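Local structure of DUF1780 domain-containing protein (Pseudomonas aeruginosa, 1Y0K) at residues Asp19-Ser22 / Asp28-Arg31; Val33-Leu38 / Val43-Glu48; Gly66-Phe71 / Arg123-Asn128; Asn128-Glu131 / Asp135-Glu138. The protein is of unknown function but is probably related to the PD-(D/E)XK nucleases and may act as an endonuclease. All coordinates share one frame; numbering follows the deposited sequence. Where two conformers were deposited one is given.

How the interactions relate
Interactions 1 and 2 both use helix 26-40, with centres about 14 Å apart. This helix packs on strand 65-73, which takes part in interaction 3. Arg-29 CG lies 3.5 Å from Phe-71 CZ, and Cys-34 SG lies 3.6 Å from Phe-67 CD2. Interactions 3 and 4 share helix 119-132 and the residue Asn-128; their centres are about 9 Å apart. Interactions 2 and 4 do not touch, and their nearest atoms are about 12 Å apart. Asp-59 and Glu-68 fit the acidic residues of a PD-(D/E)XK nuclease site, so interaction 3 probably lies at the active site. Interaction 4 adjoins it through His-136 NE2, which lies 3.1 Å from Ala-126 O.

Interaction 1 (Asp19-Ser22 / Asp28-Arg31); sequences DFLS and DRER
The backbones come closest at Leu-21 and Arg-29, whose CA atoms are 6.5 Å apart, where the end of helix 3-23 meets the first turns of helix 26-40. Arg-29 carries the contact. Its chain runs out nearly straight and then bends at chi3 (49°), which turns the guanidinium back to the carbonyl of Leu-21. NH1 of Arg-29 donates to Leu-21 O at 3.1 Å. The bond is nearly straight (165°), and the oxygen lies in the guanidinium plane. A positive group at the last turn of a helix would probably be favoured by the helix dipole. The apolar part of Arg-29 crosses the Leu-21 side chain at about a right angle. There Arg-29 CG meets Leu-21 CD2 at 3.7 Å. Phe-20 reaches across more loosely, with CZ 4.3 Å from Asp-28 OD2. The same carboxylate is gripped within its own helix: Arg-31 brings NH1 and NH2 end-on to OD1 of Asp-28, at 2.9 Å and 2.8 Å. Both nitrogens come from one face of the carboxylate. Trp-32 of helix 26-40 meets the Phe-20 ring. Leu-21 and Arg-29 also rest on Phe-71, which ties this junction of two helices to strand 65-73.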
loop_
_atom_site.group_PDB
_atom_site.type_symbol
_atom_site.label_atom_id
_atom_site.label_comp_id
_atom_site.label_asym_id
_atom_site.label_seq_id
_atom_site.Cartn_x
_atom_site.Cartn_y
_atom_site.Cartn_z
ATOM N N ASP A 19 -9.026 -5.966 12.654
ATOM C CA ASP A 19 -9.596 -5.551 13.938
ATOM C C ASP A 19 -9.116 -4.154 14.316
ATOM O O ASP A 19 -9.913 -3.318 14.739
ATOM C CB ASP A 19 -9.287 -6.579 15.028
ATOM C CG ASP A 19 -10.057 -7.877 14.835
ATOM O OD1 ASP A 19 -11.057 -7.876 14.082
ATOM O OD2 ASP A 19 -9.669 -8.906 15.435
ATOM N N PHE A 20 -7.830 -3.888 14.114
ATOM C CA PHE A 20 -7.290 -2.544 14.341
ATOM C C PHE A 20 -7.903 -1.478 13.422
ATOM O O PHE A 20 -8.318 -0.407 13.889
ATOM C CB PHE A 20 -5.762 -2.512 14.218
ATOM C CG PHE A 20 -5.208 -1.115 14.109
ATOM C CD1 PHE A 20 -5.095 -0.307 15.242
ATOM C CD2 PHE A 20 -4.858 -0.585 12.870
ATOM C CE1 PHE A 20 -4.614 0.996 15.143
ATOM C CE2 PHE A 20 -4.380 0.720 12.764
ATOM C CZ PHE A 20 -4.250 1.506 13.902
ATOM N N LEU A 21 -7.950 -1.760 12.121
ATOM C CA LEU A 21 -8.421 -0.773 11.143
ATOM C C LEU A 21 -9.887 -0.414 11.348
ATOM O O LEU A 21 -10.272 0.751 11.229
ATOM C CB LEU A 21 -8.212 -1.261 9.706
ATOM C CG LEU A 21 -6.789 -1.522 9.210
ATOM C CD1 LEU A 21 -6.840 -2.132 7.819
ATOM C CD2 LEU A 21 -5.923 -0.249 9.232
ATOM N N SER A 22 -10.697 -1.418 11.671
ATOM C CA SER A 22 -12.138 -1.222 11.810
ATOM C C SER A 22 -12.468 -0.327 13.009
ATOM O O SER A 22 -13.549 0.259 13.066
ATOM C CB SER A 22 -12.856 -2.572 11.916
ATOM O OG SER A 22 -12.520 -3.217 13.132
ATOM N N ASP A 28 -5.768 8.933 11.596
ATOM C CA ASP A 28 -4.845 8.077 12.337
ATOM C C ASP A 28 -4.579 6.760 11.581
ATOM O O ASP A 28 -3.441 6.309 11.502
ATOM C CB ASP A 28 -5.390 7.793 13.732
ATOM C CG ASP A 28 -4.468 6.905 14.550
ATOM O OD1 ASP A 28 -3.403 7.397 14.987
ATOM O OD2 ASP A 28 -4.826 5.726 14.764
ATOM N N ARG A 29 -5.636 6.170 11.035
ATOM C CA ARG A 29 -5.555 4.963 10.211
ATOM C C ARG A 29 -4.630 5.177 9.011
ATOM O O ARG A 29 -3.779 4.337 8.712
ATOM C CB ARG A 29 -6.961 4.620 9.707
ATOM C CG ARG A 29 -7.164 3.214 9.200
ATOM C CD ARG A 29 -8.641 2.845 9.269
ATOM N NE ARG A 29 -9.488 3.877 8.678
ATOM C CZ ARG A 29 -10.768 4.071 8.976
ATOM N NH1 ARG A 29 -11.384 3.306 9.879
ATOM N NH2 ARG A 29 -11.434 5.040 8.365
ATOM N N GLU A 30 -4.824 6.296 8.319
ATOM C CA GLU A 30 -4.032 6.632 7.139
ATOM C C GLU A 30 -2.575 6.897 7.497
ATOM O O GLU A 30 -1.666 6.420 6.805
ATOM C CB GLU A 30 -4.666 7.810 6.388
ATOM C CG GLU A 30 -5.950 7.401 5.675
ATOM C CD GLU A 30 -6.955 8.528 5.513
ATOM O OE1 GLU A 30 -6.660 9.685 5.894
ATOM O OE2 GLU A 30 -8.068 8.237 5.012
ATOM N N ARG A 31 -2.352 7.628 8.588
ATOM C CA ARG A 31 -0.991 7.877 9.076
ATOM C C ARG A 31 -0.321 6.561 9.493
ATOM O O ARG A 31 0.861 6.334 9.213
ATOM C CB ARG A 31 -1.008 8.858 10.248
ATOM C CG ARG A 31 0.361 9.455 10.540
ATOM C CD ARG A 31 0.518 9.840 11.992
ATOM N NE ARG A 31 0.424 8.650 12.824
ATOM C CZ ARG A 31 -0.611 8.352 13.593
ATOM N NH1 ARG A 31 -0.615 7.217 14.273
ATOM N NH2 ARG A 31 -1.638 9.187 13.685
#

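Interaction 2 (Val33-Leu38 / Val43-Glu48); sequences VCQRFL and VPYRQE
Leu-38 and Val-43 meet at the start of the helix-to-strand connection that leads from helix 26-40 to edge strand 50-51 of the mixed sheet. Val-43 N donates to Leu-38 O at 2.9 Å, almost straight at 177°. This bond spans five residues and turns the chain back along the helix. Beside it, Leu-38 CD2 touches Val-43 CG1 at 3.9 Å. Tyr-45 lies against the helix flank. Its CG sits between the backbone N and the carbonyl carbon (chi1 63°), which sends the ring back against Leu-38 and Gln-35. Ring atom CD2 of Tyr-45 is 4.0 Å from Leu-38 CB. At the far end, Tyr-45 OH is 3.7 Å from Gln-35 CB. Tyr-45 OH is hydrogen-bonded to Glu-39, which also forms a salt bridge with Arg-36. Glu-39 thus joins the tyrosine hydroxyl to Arg-36. Trp-32 makes a cation-pi contact with Arg-36. Further out, Phe-50 meets the Tyr-45 ring edge-to-face. Phe-62 of strand 60-62 touches Leu-38, Val-43 and Tyr-45. Past the tyrosine the loop is braced on itself: Arg-46 NE donates to Glu-48 OE2 at 2.6 Å, with that oxygen in the guanidinium plane.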
loop_
_atom_site.group_PDB
_atom_site.type_symbol
_atom_site.label_atom_id
_atom_site.label_comp_id
_atom_site.label_asym_id
_atom_site.label_seq_id
_atom_site.Cartn_x
_atom_site.Cartn_y
_atom_site.Cartn_z
ATOM N N VAL A 33 -0.832 3.609 8.258
ATOM C CA VAL A 33 -0.396 2.923 7.029
ATOM C C VAL A 33 0.942 3.494 6.535
ATOM O O VAL A 33 1.870 2.746 6.196
ATOM C CB VAL A 33 -1.454 3.013 5.910
ATOM C CG1 VAL A 33 -0.890 2.500 4.591
ATOM C CG2 VAL A 33 -2.698 2.200 6.294
ATOM N N CYS A 34 1.031 4.818 6.491
ATOM C CA CYS A 34 2.268 5.483 6.084
ATOM C C CYS A 34 3.431 5.071 6.990
ATOM O O CYS A 34 4.513 4.774 6.502
ATOM C CB CYS A 34 2.088 7.003 6.081
ATOM S SG CYS A 34 0.903 7.563 4.822
ATOM N N GLN A 35 3.214 5.055 8.302
ATOM C CA GLN A 35 4.293 4.642 9.211
ATOM C C GLN A 35 4.750 3.214 8.948
ATOM O O GLN A 35 5.949 2.952 8.906
ATOM C CB GLN A 35 3.869 4.790 10.668
ATOM C CG GLN A 35 3.877 6.222 11.159
ATOM C CD GLN A 35 3.640 6.291 12.655
ATOM O OE1 GLN A 35 4.343 5.650 13.442
ATOM N NE2 GLN A 35 2.651 7.050 13.053
ATOM N N ARG A 36 3.801 2.294 8.767
ATOM C CA ARG A 36 4.139 0.880 8.493
ATOM C C ARG A 36 4.960 0.756 7.208
ATOM O O ARG A 36 5.923 -0.016 7.134
ATOM C CB ARG A 36 2.872 0.015 8.394
ATOM C CG ARG A 36 1.994 -0.067 9.685
ATOM C CD ARG A 36 2.739 -0.590 10.956
ATOM N NE ARG A 36 3.665 0.352 11.603
ATOM C CZ ARG A 36 3.319 1.453 12.278
ATOM N NH1 ARG A 36 4.259 2.213 12.837
ATOM N NH2 ARG A 36 2.051 1.825 12.388
ATOM N N PHE A 37 4.578 1.531 6.197
ATOM C CA PHE A 37 5.284 1.539 4.907
ATOM C C PHE A 37 6.710 2.071 5.059
ATOM O O PHE A 37 7.666 1.464 4.565
ATOM C CB PHE A 37 4.467 2.387 3.916
ATOM C CG PHE A 37 5.096 2.562 2.565
ATOM C CD1 PHE A 37 5.360 1.465 1.750
ATOM C CD2 PHE A 37 5.358 3.842 2.076
ATOM C CE1 PHE A 37 5.904 1.633 0.485
ATOM C CE2 PHE A 37 5.913 4.026 0.812
ATOM C CZ PHE A 37 6.181 2.906 0.007
ATOM N N LEU A 38 6.864 3.194 5.752
ATOM C CA LEU A 38 8.193 3.779 5.963
ATOM C C LEU A 38 9.082 2.827 6.775
ATOM O O LEU A 38 10.271 2.685 6.486
ATOM C CB LEU A 38 8.085 5.157 6.644
ATOM C CG LEU A 38 7.394 6.251 5.813
ATOM C CD1 LEU A 38 7.193 7.497 6.670
ATOM C CD2 LEU A 38 8.155 6.576 4.532
ATOM N N VAL A 43 12.939 3.841 6.348
ATOM C CA VAL A 43 13.043 5.272 6.120
ATOM C C VAL A 43 12.764 5.946 7.462
ATOM O O VAL A 43 11.668 5.803 8.013
ATOM C CB VAL A 43 12.025 5.752 5.040
ATOM C CG1 VAL A 43 11.983 7.274 4.966
ATOM C CG2 VAL A 43 12.355 5.142 3.678
ATOM N N PRO A 44 13.765 6.658 8.010
ATOM C CA PRO A 44 13.595 7.325 9.311
ATOM C C PRO A 44 12.522 8.414 9.307
ATOM O O PRO A 44 12.336 9.115 8.311
ATOM C CB PRO A 44 14.967 7.947 9.585
ATOM C CG PRO A 44 15.667 7.970 8.264
ATOM C CD PRO A 44 15.109 6.863 7.438
ATOM N N TYR A 45 11.825 8.553 10.429
ATOM C CA TYR A 45 10.832 9.605 10.569
ATOM C C TYR A 45 10.686 10.017 12.026
ATOM O O TYR A 45 10.995 9.246 12.940
ATOM C CB TYR A 45 9.477 9.148 10.006
ATOM C CG TYR A 45 8.839 7.963 10.708
ATOM C CD1 TYR A 45 8.016 8.152 11.818
ATOM C CD2 TYR A 45 9.033 6.656 10.244
ATOM C CE1 TYR A 45 7.414 7.082 12.456
ATOM C CE2 TYR A 45 8.436 5.569 10.886
ATOM C CZ TYR A 45 7.630 5.794 11.992
ATOM O OH TYR A 45 7.020 4.741 12.632
ATOM N N ARG A 46 10.225 11.242 12.228
ATOM C CA ARG A 46 9.784 11.681 13.538
ATOM C C ARG A 46 8.286 11.909 13.421
ATOM O O ARG A 46 7.776 12.123 12.318
ATOM C CB ARG A 46 10.511 12.957 13.957
ATOM C CG ARG A 46 12.032 12.835 13.997
ATOM C CD ARG A 46 12.674 14.069 14.627
ATOM N NE ARG A 46 12.152 14.319 15.972
ATOM C CZ ARG A 46 12.646 13.790 17.088
ATOM N NH1 ARG A 46 13.698 12.979 17.041
ATOM N NH2 ARG A 46 12.088 14.077 18.258
ATOM N N GLN A 47 7.576 11.862 14.542
ATOM C CA GLN A 47 6.118 11.969 14.518
ATOM C C GLN A 47 5.637 13.270 13.877
ATOM O O GLN A 47 4.619 13.286 13.183
ATOM C CB GLN A 47 5.541 11.845 15.932
ATOM C CG GLN A 47 4.123 11.324 15.961
ATOM C CD GLN A 47 4.019 9.907 15.417
ATOM O OE1 GLN A 47 4.834 9.032 15.741
ATOM N NE2 GLN A 47 3.021 9.677 14.579
ATOM N N GLU A 48 6.382 14.349 14.116
ATOM C CA GLU A 48 6.085 15.679 13.573
ATOM C C GLU A 48 6.193 15.759 12.041
ATOM O O GLU A 48 5.702 16.713 11.431
ATOM C CB GLU A 48 7.014 16.723 14.207
ATOM C CG GLU A 48 8.486 16.319 14.211
ATOM C CD GLU A 48 8.943 15.636 15.517
ATOM O OE1 GLU A 48 8.166 14.863 16.148
ATOM O OE2 GLU A 48 10.108 15.875 15.910
#

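Interaction 3 (Gly66-Phe71 / Arg123-Asn128); sequences GFEVFF and RKKAHN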
loop_
_atom_site.group_PDB
_atom_site.type_symbol
_atom_site.label_atom_id
_atom_site.label_comp_id
_atom_site.label_asym_id
_atom_site.label_seq_id
_atom_site.Cartn_x
_atom_site.Cartn_y
_atom_site.Cartn_z
ATOM N N GLY A 66 3.125 12.979 -1.115
ATOM C CA GLY A 66 1.716 13.287 -0.905
ATOM C C GLY A 66 0.999 11.951 -0.931
ATOM O O GLY A 66 0.507 11.514 -1.970
ATOM N N PHE A 67 0.948 11.293 0.220
ATOM C CA PHE A 67 0.411 9.933 0.255
ATOM C C PHE A 67 -1.100 9.933 0.208
ATOM O O PHE A 67 -1.764 10.454 1.117
ATOM C CB PHE A 67 0.880 9.189 1.505
ATOM C CG PHE A 67 2.311 8.707 1.445
ATOM C CD1 PHE A 67 2.756 7.898 0.393
ATOM C CD2 PHE A 67 3.189 9.021 2.463
ATOM C CE1 PHE A 67 4.077 7.439 0.350
ATOM C CE2 PHE A 67 4.503 8.551 2.449
ATOM C CZ PHE A 67 4.951 7.767 1.383
ATOM N N GLU A 68 -1.629 9.331 -0.863
ATOM C CA GLU A 68 -3.053 9.116 -1.041
ATOM C C GLU A 68 -3.311 7.657 -0.665
ATOM O O GLU A 68 -2.950 6.738 -1.401
ATOM C CB GLU A 68 -3.419 9.408 -2.497
ATOM C CG GLU A 68 -4.823 9.008 -2.949
ATOM C CD GLU A 68 -5.896 9.939 -2.467
ATOM O OE1 GLU A 68 -5.605 10.838 -1.632
ATOM O OE2 GLU A 68 -7.046 9.767 -2.944
ATOM N N VAL A 69 -3.900 7.465 0.504
ATOM C CA VAL A 69 -3.954 6.136 1.126
ATOM C C VAL A 69 -5.297 5.460 0.872
ATOM O O VAL A 69 -6.358 6.064 1.076
ATOM C CB VAL A 69 -3.684 6.247 2.642
ATOM C CG1 VAL A 69 -3.868 4.895 3.343
ATOM C CG2 VAL A 69 -2.266 6.799 2.868
ATOM N N PHE A 70 -5.260 4.214 0.409
ATOM C CA PHE A 70 -6.504 3.463 0.258
ATOM C C PHE A 70 -6.348 2.021 0.723
ATOM O O PHE A 70 -5.233 1.523 0.848
ATOM C CB PHE A 70 -7.056 3.569 -1.168
ATOM C CG PHE A 70 -6.212 2.896 -2.220
ATOM C CD1 PHE A 70 -6.621 1.683 -2.780
ATOM C CD2 PHE A 70 -5.031 3.491 -2.683
ATOM C CE1 PHE A 70 -5.865 1.064 -3.789
ATOM C CE2 PHE A 70 -4.250 2.871 -3.684
ATOM C CZ PHE A 70 -4.666 1.656 -4.232
ATOM N N PHE A 71 -7.478 1.376 1.005
ATOM C CA PHE A 71 -7.489 0.040 1.595
ATOM C C PHE A 71 -8.067 -0.975 0.636
ATOM O O PHE A 71 -9.123 -0.740 0.018
ATOM C CB PHE A 71 -8.246 0.051 2.923
ATOM C CG PHE A 71 -7.616 0.946 3.950
ATOM C CD1 PHE A 71 -7.877 2.320 3.953
ATOM C CD2 PHE A 71 -6.746 0.422 4.904
ATOM C CE1 PHE A 71 -7.263 3.166 4.890
ATOM C CE2 PHE A 71 -6.138 1.254 5.848
ATOM C CZ PHE A 71 -6.405 2.628 5.835
ATOM N N ARG A 123 -9.302 2.896 -10.465
ATOM C CA ARG A 123 -10.149 3.387 -11.570
ATOM C C ARG A 123 -11.131 4.467 -11.100
ATOM O O ARG A 123 -11.299 5.489 -11.774
ATOM C CB ARG A 123 -10.915 2.234 -12.229
ATOM C CG ARG A 123 -10.006 1.281 -12.999
ATOM C CD ARG A 123 -10.734 0.016 -13.441
ATOM N NE ARG A 123 -9.801 -0.964 -14.000
ATOM C CZ ARG A 123 -9.954 -2.283 -13.917
ATOM N NH1 ARG A 123 -11.006 -2.806 -13.298
ATOM N NH2 ARG A 123 -9.040 -3.084 -14.443
ATOM N N LYS A 124 -11.763 4.233 -9.951
ATOM C CA LYS A 124 -12.725 5.178 -9.380
ATOM C C LYS A 124 -12.039 6.487 -9.008
ATOM O O LYS A 124 -12.546 7.579 -9.313
ATOM C CB LYS A 124 -13.414 4.594 -8.146
ATOM C CG LYS A 124 -14.397 3.458 -8.416
ATOM C CD LYS A 124 -15.030 2.992 -7.096
ATOM C CE LYS A 124 -16.076 1.892 -7.308
ATOM N NZ LYS A 124 -17.368 2.418 -7.850
ATOM N N LYS A 125 -10.881 6.383 -8.352
ATOM C CA LYS A 125 -10.100 7.591 -8.013
ATOM C C LYS A 125 -9.663 8.368 -9.247
ATOM O O LYS A 125 -9.852 9.587 -9.318
ATOM C CB LYS A 125 -8.854 7.235 -7.201
ATOM C CG LYS A 125 -9.104 6.816 -5.782
ATOM C CD LYS A 125 -7.754 6.740 -5.058
ATOM C CE LYS A 125 -7.902 6.392 -3.589
ATOM N NZ LYS A 125 -8.619 7.448 -2.819
ATOM N N ALA A 126 -9.063 7.672 -10.214
ATOM C CA ALA A 126 -8.627 8.312 -11.442
ATOM C C ALA A 126 -9.794 9.079 -12.084
ATOM O O ALA A 126 -9.637 10.237 -12.478
ATOM C CB ALA A 126 -8.051 7.295 -12.403
ATOM N N HIS A 127 -10.963 8.446 -12.148
ATOM C CA HIS A 127 -12.169 9.105 -12.687
ATOM C C HIS A 127 -12.578 10.334 -11.880
ATOM O O HIS A 127 -12.728 11.422 -12.447
ATOM C CB HIS A 127 -13.357 8.138 -12.759
ATOM C CG HIS A 127 -14.633 8.801 -13.186
ATOM N ND1 HIS A 127 -14.821 9.290 -14.459
ATOM C CD2 HIS A 127 -15.763 9.093 -12.498
ATOM C CE1 HIS A 127 -16.022 9.834 -14.548
ATOM N NE2 HIS A 127 -16.613 9.732 -13.371
ATOM N N ASN A 128 -12.767 10.146 -10.573
ATOM C CA ASN A 128 -13.198 11.225 -9.682
ATOM C C ASN A 128 -12.254 12.418 -9.769
ATOM O O ASN A 128 -12.694 13.564 -9.866
ATOM C CB ASN A 128 -13.314 10.738 -8.230
ATOM C CG ASN A 128 -14.518 9.816 -7.997
ATOM O OD1 ASN A 128 -15.437 9.740 -8.814
ATOM N ND2 ASN A 128 -14.515 9.130 -6.861
HETATM O O HOH W 1 -7.538 8.186 0.233
#
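Lys-125 NZ is held by the carboxylate of Glu-68 and, weakly, by a water. It donates to Glu-68 OE2 at 2.8 Å, and the pair is a salt bridge. The placing of OE2 is less sure, because it lies implausibly close to Tyr-129 OH in the model. The water is 3.3 Å from Lys-125 NZ. It also bonds to Val-69 O, at 2.6 Å, so it makes at most a weak bridge from the lysine to the strand backbone. The side chains of Glu-68 and Lys-125 approach from opposite directions. Lys-125 is extended until its last torsion bends (chi4 -65°) and brings NZ to the carboxylate. Glu-68 bends at chi2 (76°). The methylene CE of Lys-125 rests on Phe-70, 3.8 Å from Phe-70 CB. Phe-70 itself also packs on Thr-121 and Leu-122 of helix 119-132 and on Leu-141 and Ala-143 of the next strand. Asp-59 lies near the other oxygen of Glu-68, and its carboxylate accepts from Val-69 N. An aspartate just before strand 60-62 and a glutamate on the adjacent strand 65-73 are consistent with the acidic pair of PD-(D/E)XK nucleases. If so, Phe-70 would stand at the place of the motif lysine, and Lys-125 may supply the amine from helix 119-132.

Interaction 4 (Asn128-Glu131 / Asp135-Glu138); sequences NYSE and DHGE
His-136 reaches back from the short 3-10 turn to Tyr-129 and Ser-130 of the helix. From CB, its CG is set beside the backbone N (chi1 -56°), which swings the ring toward the helix. The ring lies obliquely over Tyr-129 CB. That carbon is 4.1 Å from the centroid of the His-136 ring and 30° off its normal, an off-centre CH-pi contact. Farther along, CE1 of His-136 meets Ser-130 OG at 3.2 Å. At the tip, NE2 of His-136 is 3.7 Å from Tyr-129 CB, but its hydrogen bond goes to Ala-126 O, one turn earlier in the helix. Ser-130 OG bonds to the same carbonyl. Two side chains therefore share one backbone oxygen. The His-136 bond to it, with the CH-pi contact, helps hold the imidazole against the helix. The turn that carries the histidine has its own brace. Asp-135 OD1 accepts from Gly-137 N at 2.9 Å, which makes an Asx turn, and Glu-138 N bonds to Asp-135 O at 3.2 Å. Tyr-129 runs on from CB to touch Pro-57, Ile-134 and Leu-139. Trp-169 meets both Tyr-129 and the His-136 ring. The contact thus fastens the end of helix 119-132 to the turn that enters strand 140-146, with the approach to strand 171-175 alongside.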
loop_
_atom_site.group_PDB
_atom_site.type_symbol
_atom_site.label_atom_id
_atom_site.label_comp_id
_atom_site.label_asym_id
_atom_site.label_seq_id
_atom_site.Cartn_x
_atom_site.Cartn_y
_atom_site.Cartn_z
ATOM N N ASN A 128 -12.767 10.146 -10.573
ATOM C CA ASN A 128 -13.198 11.225 -9.682
ATOM C C ASN A 128 -12.254 12.418 -9.769
ATOM O O ASN A 128 -12.694 13.564 -9.866
ATOM C CB ASN A 128 -13.314 10.738 -8.230
ATOM C CG ASN A 128 -14.518 9.816 -7.997
ATOM O OD1 ASN A 128 -15.437 9.740 -8.814
ATOM N ND2 ASN A 128 -14.515 9.130 -6.861
ATOM N N TYR A 129 -10.954 12.142 -9.749
ATOM C CA TYR A 129 -9.950 13.201 -9.821
ATOM C C TYR A 129 -9.887 13.885 -11.192
ATOM O O TYR A 129 -9.681 15.098 -11.271
ATOM C CB TYR A 129 -8.577 12.667 -9.370
ATOM C CG TYR A 129 -8.571 12.222 -7.917
ATOM C CD1 TYR A 129 -9.595 12.599 -7.052
ATOM C CD2 TYR A 129 -7.529 11.446 -7.397
ATOM C CE1 TYR A 129 -9.615 12.212 -5.729
ATOM C CE2 TYR A 129 -7.538 11.047 -6.049
ATOM C CZ TYR A 129 -8.584 11.449 -5.228
ATOM O OH TYR A 129 -8.646 11.106 -3.901
ATOM N N SER A 130 -10.070 13.114 -12.267
ATOM C CA SER A 130 -10.149 13.686 -13.617
ATOM C C SER A 130 -11.330 14.642 -13.737
ATOM O O SER A 130 -11.199 15.737 -14.305
ATOM C CB SER A 130 -10.248 12.580 -14.676
ATOM O OG SER A 130 -8.988 11.945 -14.841
ATOM N N GLU A 131 -12.468 14.239 -13.175
ATOM C CA GLU A 131 -13.678 15.068 -13.199
ATOM C C GLU A 131 -13.519 16.374 -12.429
ATOM O O GLU A 131 -14.139 17.385 -12.788
ATOM C CB GLU A 131 -14.885 14.289 -12.679
ATOM C CG GLU A 131 -15.415 13.257 -13.675
ATOM C CD GLU A 131 -15.855 13.888 -15.006
ATOM O OE1 GLU A 131 -16.647 14.859 -14.991
ATOM O OE2 GLU A 131 -15.395 13.423 -16.064
ATOM N N ASP A 135 -4.567 17.141 -10.239
ATOM C CA ASP A 135 -3.331 16.701 -10.884
ATOM C C ASP A 135 -2.899 15.357 -10.289
ATOM O O ASP A 135 -2.274 15.310 -9.221
ATOM C CB ASP A 135 -2.201 17.739 -10.724
ATOM C CG ASP A 135 -0.947 17.397 -11.553
ATOM O OD1 ASP A 135 -0.862 16.288 -12.123
ATOM O OD2 ASP A 135 -0.026 18.248 -11.628
ATOM N N HIS A 136 -3.239 14.278 -10.989
ATOM C CA HIS A 136 -2.863 12.921 -10.569
ATOM C C HIS A 136 -1.354 12.835 -10.336
ATOM O O HIS A 136 -0.888 12.079 -9.475
ATOM C CB HIS A 136 -3.251 11.886 -11.627
ATOM C CG HIS A 136 -4.700 11.895 -12.003
ATOM N ND1 HIS A 136 -5.293 12.960 -12.647
ATOM C CD2 HIS A 136 -5.664 10.949 -11.874
ATOM C CE1 HIS A 136 -6.571 12.689 -12.860
ATOM N NE2 HIS A 136 -6.822 11.474 -12.403
ATOM N N GLY A 137 -0.598 13.609 -11.115
ATOM C CA GLY A 137 0.861 13.550 -11.102
ATOM C C GLY A 137 1.566 14.100 -9.875
ATOM O O GLY A 137 2.799 14.050 -9.800
ATOM N N GLU A 138 0.809 14.619 -8.912
ATOM C CA GLU A 138 1.398 15.088 -7.655
ATOM C C GLU A 138 1.103 14.116 -6.509
ATOM O O GLU A 138 1.480 14.367 -5.358
ATOM C CB GLU A 138 0.911 16.505 -7.299
ATOM C CG GLU A 138 1.472 17.601 -8.229
ATOM C CD GLU A 138 2.985 17.794 -8.110
ATOM O OE1 GLU A 138 3.539 17.635 -7.004
ATOM O OE2 GLU A 138 3.631 18.119 -9.134
#